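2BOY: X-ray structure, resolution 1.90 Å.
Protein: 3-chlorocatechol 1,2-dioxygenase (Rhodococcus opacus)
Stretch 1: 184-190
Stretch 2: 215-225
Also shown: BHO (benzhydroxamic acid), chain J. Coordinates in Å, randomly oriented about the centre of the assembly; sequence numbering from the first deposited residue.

Stretch 1 (184-190) WHAWRPA
Stretch 2 (215-225) WTGSDVANAVK

The most unusual feature of this contact is the work done by one carboxylate. Asp219, with chi1 t and chi2 near 7°, meets Arg188 in a two-pronged salt bridge: Arg188 NE donates to Asp219 OD1 at 2.9 Å and Arg188 NH2 to Asp219 OD2 at 2.7 Å, the carboxylate lying at the guanidinium edge. The same oxygens accept from their own stretch, Ala221 N to Asp219 OD1 at 3.0 Å and Ala223 N to Asp219 OD2 at 2.9 Å. Arginine suits its place because its planar group can offer two parallel N-H bonds and still leave NH1 for other partners; Arg188 NH1 donates to O1 of benzhydroxamic acid over a very short 2.4 Å. The CA-to-CB bond of Arg188 points sideways, and its end comes nearer to stretch 2 through chi1 -59°, chi2 -140° (between wells), chi3 58° and chi4 -138°. A small methyl fits beside the guanidinium: Ala221 CB is 3.6 Å from Arg188 NE.

Stretch 1 is extended at Trp187 and Arg188 (phi/psi near -100/140), a two-residue strand, followed by Pro189 in a loop at -67/162. Stretch 2 has no regular helix or strand but folds through two type I turns, Trp215 to Ser218 and Asp219 to Asn222, closed by Ser218 N to Trp215 O (3.0 Å) and Asn222 N to Asp219 O (2.9 Å). The register runs in opposite senses: CA atoms pair as Trp187 with Val220 (5.4 Å), Arg188 with Asp219 (4.8 Å) and Pro189 with Trp215 (4.6 Å). The one direct backbone hydrogen bond between the stretches, Val220 N to Trp187 O, is 2.8 Å and nearly straight at 172°. Water 1 also donates to Trp187 O (2.8 Å) and to Ser218 O (2.6 Å), bridging two carbonyls that cannot bond each other.

The CA-to-CB bond of Trp215, at phi/psi 79/-1 with chi1 m and chi2 113°, points toward stretch 1, and the residue has the largest area covered. Its broad indole lies almost parallel to that of Trp187 (chi1 m, chi2 92°): the planes differ by 4°, with Trp187 CD1 3.3 Å from Trp215 CZ2. Trp187 CB sits over the five-membered ring of Trp215, 3.5 Å from its centroid. The edge of Trp215 turns to the face of His185 (chi1 m), with Trp215 CZ3 3.8 Å from His185 CG.

Pro189, ring pucker C-gamma endo, offers a compact apolar surface: its CB is 3.9 Å from Trp215 CB, and its CG is 3.8 Å from Val224 CG2.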

ATOM      1  N   TRP A 184      -0.138  -0.458  18.776  1.00 19.43           N
ATOM      2  CA  TRP A 184      -1.549  -0.861  18.729  1.00 19.22           C
ATOM      3  C   TRP A 184      -1.695  -2.324  19.074  1.00 18.83           C
ATOM      4  O   TRP A 184      -0.901  -3.140  18.629  1.00 19.29           O
ATOM      5  CB  TRP A 184      -2.097  -0.643  17.317  1.00 20.03           C
ATOM      6  CG  TRP A 184      -2.099   0.793  16.863  1.00 21.09           C
ATOM      7  CD1 TRP A 184      -2.034   1.921  17.638  1.00 25.01           C
ATOM      8  CD2 TRP A 184      -2.190   1.235  15.519  1.00 22.62           C
ATOM      9  NE1 TRP A 184      -2.064   3.042  16.847  1.00 21.92           N
ATOM     10  CE2 TRP A 184      -2.167   2.647  15.536  1.00 24.90           C
ATOM     11  CE3 TRP A 184      -2.249   0.572  14.279  1.00 23.23           C
ATOM     12  CZ2 TRP A 184      -2.204   3.414  14.368  1.00 25.07           C
ATOM     13  CZ3 TRP A 184      -2.289   1.341  13.098  1.00 22.25           C
ATOM     14  CH2 TRP A 184      -2.282   2.746  13.157  1.00 26.49           C
ATOM     15  N   HIS A 185      -2.690  -2.671  19.883  1.00 18.24           N
ATOM     16  CA  HIS A 185      -2.989  -4.067  20.152  1.00 18.52           C
ATOM     17  C   HIS A 185      -3.286  -4.783  18.843  1.00 19.59           C
ATOM     18  O   HIS A 185      -3.930  -4.202  17.946  1.00 18.03           O
ATOM     19  CB  HIS A 185      -4.242  -4.149  21.022  1.00 19.59           C
ATOM     20  CG  HIS A 185      -4.004  -3.741  22.439  1.00 20.62           C
ATOM     21  ND1 HIS A 185      -4.709  -2.720  23.060  1.00 25.96           N
ATOM     22  CD2 HIS A 185      -3.138  -4.224  23.359  1.00 18.67           C
ATOM     23  CE1 HIS A 185      -4.297  -2.622  24.319  1.00 23.14           C
ATOM     24  NE2 HIS A 185      -3.337  -3.511  24.516  1.00 25.63           N
ATOM     25  N   ALA A 186      -2.825  -6.033  18.749  1.00 18.22           N
ATOM     26  CA  ALA A 186      -3.003  -6.814  17.539  1.00 18.39           C
ATOM     27  C   ALA A 186      -4.108  -7.864  17.659  1.00 17.97           C
ATOM     28  O   ALA A 186      -4.096  -8.838  16.916  1.00 18.90           O
ATOM     29  CB  ALA A 186      -1.673  -7.483  17.193  1.00 18.71           C
ATOM     30  N   TRP A 187      -5.054  -7.686  18.585  1.00 17.10           N
ATOM     31  CA  TRP A 187      -6.000  -8.768  18.923  1.00 18.26           C
ATOM     32  C   TRP A 187      -7.360  -8.616  18.251  1.00 17.11           C
ATOM     33  O   TRP A 187      -7.907  -7.524  18.228  1.00 17.59           O
ATOM     34  CB  TRP A 187      -6.295  -8.754  20.412  1.00 19.58           C
ATOM     35  CG  TRP A 187      -5.130  -9.207  21.229  1.00 22.47           C
ATOM     36  CD1 TRP A 187      -4.129  -8.412  21.788  1.00 27.09           C
ATOM     37  CD2 TRP A 187      -4.816 -10.553  21.578  1.00 27.29           C
ATOM     38  NE1 TRP A 187      -3.239  -9.202  22.482  1.00 25.48           N
ATOM     39  CE2 TRP A 187      -3.632 -10.518  22.377  1.00 29.52           C
ATOM     40  CE3 TRP A 187      -5.418 -11.802  21.310  1.00 25.76           C
ATOM     41  CZ2 TRP A 187      -3.044 -11.682  22.884  1.00 31.07           C
ATOM     42  CZ3 TRP A 187      -4.839 -12.951  21.832  1.00 31.48           C
ATOM     43  CH2 TRP A 187      -3.655 -12.884  22.599  1.00 32.31           C
ATOM     44  N   ARG A 188      -7.905  -9.742  17.805  1.00 17.63           N
ATOM     45  CA  ARG A 188      -9.342  -9.881  17.527  1.00 17.81           C
ATOM     46  C   ARG A 188      -9.987 -10.647  18.714  1.00 17.25           C
ATOM     47  O   ARG A 188      -9.410 -11.635  19.189  1.00 16.38           O
ATOM     48  CB  ARG A 188      -9.540 -10.730  16.259  1.00 16.05           C
ATOM     49  CG  ARG A 188      -8.882 -10.145  15.009  1.00 17.97           C
ATOM     50  CD  ARG A 188      -9.775 -10.306  13.751  1.00 18.16           C
ATOM     51  NE  ARG A 188     -11.049  -9.644  14.024  1.00 20.50           N
ATOM     52  CZ  ARG A 188     -12.248 -10.111  13.710  1.00 19.16           C
ATOM     53  NH1 ARG A 188     -12.382 -11.280  13.075  1.00 18.24           N
ATOM     54  NH2 ARG A 188     -13.310  -9.413  14.095  1.00 16.23           N
ATOM     55  N   PRO A 189     -11.196 -10.256  19.124  1.00 16.69           N
ATOM     56  CA  PRO A 189     -11.936 -11.020  20.142  1.00 16.54           C
ATOM     57  C   PRO A 189     -12.305 -12.365  19.506  1.00 17.75           C
ATOM     58  O   PRO A 189     -12.251 -12.477  18.255  1.00 18.10           O
ATOM     59  CB  PRO A 189     -13.191 -10.182  20.381  1.00 17.04           C
ATOM     60  CG  PRO A 189     -13.432  -9.513  19.053  1.00 16.54           C
ATOM     61  CD  PRO A 189     -12.000  -9.128  18.581  1.00 16.88           C
ATOM     62  N   ALA A 190     -12.656 -13.358  20.319  1.00 17.79           N
ATOM     63  CA  ALA A 190     -12.998 -14.717  19.814  1.00 16.65           C
ATOM     64  C   ALA A 190     -14.225 -14.657  18.950  1.00 17.75           C
ATOM     65  O   ALA A 190     -15.123 -13.911  19.279  1.00 18.13           O
ATOM     66  CB  ALA A 190     -13.266 -15.638  20.999  1.00 17.82           C
ATOM     67  N   TRP A 215     -11.470  -8.081  24.271  1.00 25.48           N
ATOM     68  CA  TRP A 215     -11.254  -7.467  22.948  1.00 25.79           C
ATOM     69  C   TRP A 215     -12.538  -7.139  22.163  1.00 24.47           C
ATOM     70  O   TRP A 215     -12.433  -6.588  21.083  1.00 22.79           O
ATOM     71  CB  TRP A 215     -10.268  -8.298  22.083  1.00 24.81           C
ATOM     72  CG  TRP A 215      -9.044  -8.760  22.830  1.00 26.72           C
ATOM     73  CD1 TRP A 215      -8.705 -10.046  23.145  1.00 28.71           C
ATOM     74  CD2 TRP A 215      -7.977  -7.935  23.336  1.00 28.59           C
ATOM     75  NE1 TRP A 215      -7.505 -10.068  23.822  1.00 31.46           N
ATOM     76  CE2 TRP A 215      -7.042  -8.787  23.959  1.00 30.00           C
ATOM     77  CE3 TRP A 215      -7.721  -6.556  23.320  1.00 30.51           C
ATOM     78  CZ2 TRP A 215      -5.866  -8.302  24.573  1.00 32.79           C
ATOM     79  CZ3 TRP A 215      -6.552  -6.072  23.912  1.00 31.80           C
ATOM     80  CH2 TRP A 215      -5.637  -6.945  24.527  1.00 32.70           C
ATOM     81  N   THR A 216     -13.745  -7.434  22.683  1.00 24.18           N
ATOM     82  CA  THR A 216     -14.948  -7.061  21.902  1.00 24.85           C
ATOM     83  C   THR A 216     -15.095  -5.551  21.704  1.00 25.44           C
ATOM     84  O   THR A 216     -15.766  -5.109  20.759  1.00 25.62           O
ATOM     85  CB  THR A 216     -16.244  -7.610  22.486  1.00 25.46           C
ATOM     86  OG1 THR A 216     -16.488  -6.977  23.760  1.00 25.91           O
ATOM     87  CG2 THR A 216     -16.100  -9.112  22.768  1.00 23.45           C
ATOM     88  N   GLY A 217     -14.483  -4.772  22.610  1.00 25.72           N
ATOM     89  CA  GLY A 217     -14.446  -3.323  22.502  1.00 26.10           C
ATOM     90  C   GLY A 217     -13.187  -2.741  21.872  1.00 26.37           C
ATOM     91  O   GLY A 217     -13.040  -1.534  21.837  1.00 26.39           O
ATOM     92  N   SER A 218     -12.279  -3.581  21.388  1.00 24.96           N
ATOM     93  CA  SER A 218     -11.053  -3.083  20.794  1.00 25.27           C
ATOM     94  C   SER A 218     -10.525  -4.082  19.755  1.00 24.50           C
ATOM     95  O   SER A 218      -9.356  -4.468  19.761  1.00 26.05           O
ATOM     96  CB  SER A 218      -9.997  -2.782  21.878  1.00 26.19           C
ATOM     97  OG  SER A 218     -10.021  -3.760  22.895  1.00 29.51           O
ATOM     98  N   ASP A 219     -11.407  -4.528  18.872  1.00 21.80           N
ATOM     99  CA  ASP A 219     -11.031  -5.433  17.790  1.00 19.39           C
ATOM    100  C   ASP A 219     -10.034  -4.707  16.909  1.00 18.87           C
ATOM    101  O   ASP A 219     -10.348  -3.637  16.354  1.00 17.50           O
ATOM    102  CB  ASP A 219     -12.291  -5.737  16.994  1.00 19.95           C
ATOM    103  CG  ASP A 219     -12.071  -6.684  15.851  1.00 18.55           C
ATOM    104  OD1 ASP A 219     -10.971  -7.284  15.660  1.00 15.41           O
ATOM    105  OD2 ASP A 219     -13.002  -6.875  15.038  1.00 19.17           O
ATOM    106  N   VAL A 220      -8.826  -5.273  16.777  1.00 17.43           N
ATOM    107  CA  VAL A 220      -7.836  -4.701  15.825  1.00 17.17           C
ATOM    108  C   VAL A 220      -8.459  -4.451  14.397  1.00 16.55           C
ATOM    109  O   VAL A 220      -8.101  -3.490  13.679  1.00 17.16           O
ATOM    110  CB  VAL A 220      -6.562  -5.598  15.710  1.00 16.65           C
ATOM    111  CG1 VAL A 220      -6.911  -6.876  15.062  1.00 15.70           C
ATOM    112  CG2 VAL A 220      -5.436  -4.862  14.910  1.00 16.73           C
ATOM    113  N   ALA A 221      -9.375  -5.320  13.998  1.00 16.30           N
ATOM    114  CA  ALA A 221     -10.007  -5.223  12.674  1.00 16.06           C
ATOM    115  C   ALA A 221     -11.282  -4.357  12.630  1.00 17.17           C
ATOM    116  O   ALA A 221     -11.857  -4.172  11.561  1.00 16.26           O
ATOM    117  CB  ALA A 221     -10.320  -6.650  12.152  1.00 16.69           C
ATOM    118  N   ASN A 222     -11.737  -3.867  13.781  1.00 18.55           N
ATOM    119  CA  ASN A 222     -12.936  -2.984  13.828  1.00 20.45           C
ATOM    120  C   ASN A 222     -14.183  -3.603  13.212  1.00 20.14           C
ATOM    121  O   ASN A 222     -14.999  -2.903  12.578  1.00 19.88           O
ATOM    122  CB  ASN A 222     -12.652  -1.633  13.165  1.00 20.08           C
ATOM    123  CG  ASN A 222     -11.819  -0.748  14.026  1.00 25.45           C
ATOM    124  OD1 ASN A 222     -10.679  -0.398  13.673  1.00 29.36           O
ATOM    125  ND2 ASN A 222     -12.359  -0.377  15.184  1.00 24.32           N
ATOM    126  N   ALA A 223     -14.339  -4.909  13.413  1.00 19.00           N
ATOM    127  CA  ALA A 223     -15.415  -5.636  12.751  1.00 19.06           C
ATOM    128  C   ALA A 223     -16.510  -6.123  13.712  1.00 18.80           C
ATOM    129  O   ALA A 223     -17.384  -6.912  13.306  1.00 18.02           O
ATOM    130  CB  ALA A 223     -14.824  -6.848  11.965  1.00 19.35           C
ATOM    131  N   VAL A 224     -16.482  -5.671  14.979  1.00 17.41           N
ATOM    132  CA  VAL A 224     -17.513  -6.094  15.909  1.00 17.88           C
ATOM    133  C   VAL A 224     -18.735  -5.183  15.695  1.00 18.96           C
ATOM    134  O   VAL A 224     -18.604  -3.973  15.542  1.00 18.27           O
ATOM    135  CB  VAL A 224     -17.071  -6.053  17.381  1.00 18.57           C
ATOM    136  CG1 VAL A 224     -18.248  -6.281  18.373  1.00 19.23           C
ATOM    137  CG2 VAL A 224     -15.945  -7.068  17.641  1.00 18.88           C
ATOM    138  N   LYS A 225     -19.907  -5.803  15.653  1.00 18.57           N
ATOM    139  CA  LYS A 225     -21.180  -5.056  15.667  1.00 19.13           C
ATOM    140  C   LYS A 225     -22.067  -5.635  16.786  1.00 18.30           C
ATOM    141  O   LYS A 225     -21.974  -6.832  17.142  1.00 18.04           O
ATOM    142  CB  LYS A 225     -21.873  -5.106  14.278  1.00 19.23           C
ATOM    143  CG  LYS A 225     -20.972  -4.660  13.094  1.00 18.91           C
ATOM    144  CD  LYS A 225     -21.745  -4.777  11.790  1.00 19.86           C
ATOM    145  CE  LYS A 225     -20.908  -4.519  10.509  1.00 18.46           C
ATOM    146  NZ  LYS A 225     -21.800  -4.774   9.319  1.00 16.88           N
TER
HETATM  147  C1  BHO J1256      -9.423 -11.917  10.523  1.00 27.06           C
HETATM  148  C2  BHO J1256      -9.886 -10.605  10.028  1.00 23.55           C
HETATM  149  C3  BHO J1256      -8.931  -9.650   9.672  1.00 24.45           C
HETATM  150  C4  BHO J1256      -7.568  -9.956   9.816  1.00 23.54           C
HETATM  151  C5  BHO J1256      -7.150 -11.187  10.291  1.00 27.64           C
HETATM  152  C6  BHO J1256      -8.068 -12.171  10.660  1.00 29.03           C
HETATM  153  C   BHO J1256     -10.450 -12.938  10.901  1.00 29.90           C
HETATM  154  O1  BHO J1256     -11.502 -12.527  11.265  1.00 37.08           O
HETATM  155  N   BHO J1256     -10.282 -14.245  10.915  1.00 32.14           N
HETATM  156  O2  BHO J1256      -9.784 -14.900   9.986  1.00 37.54           O
HETATM  157  O   HOH W   1      -6.953  -5.329  19.600  1.00 28.34           O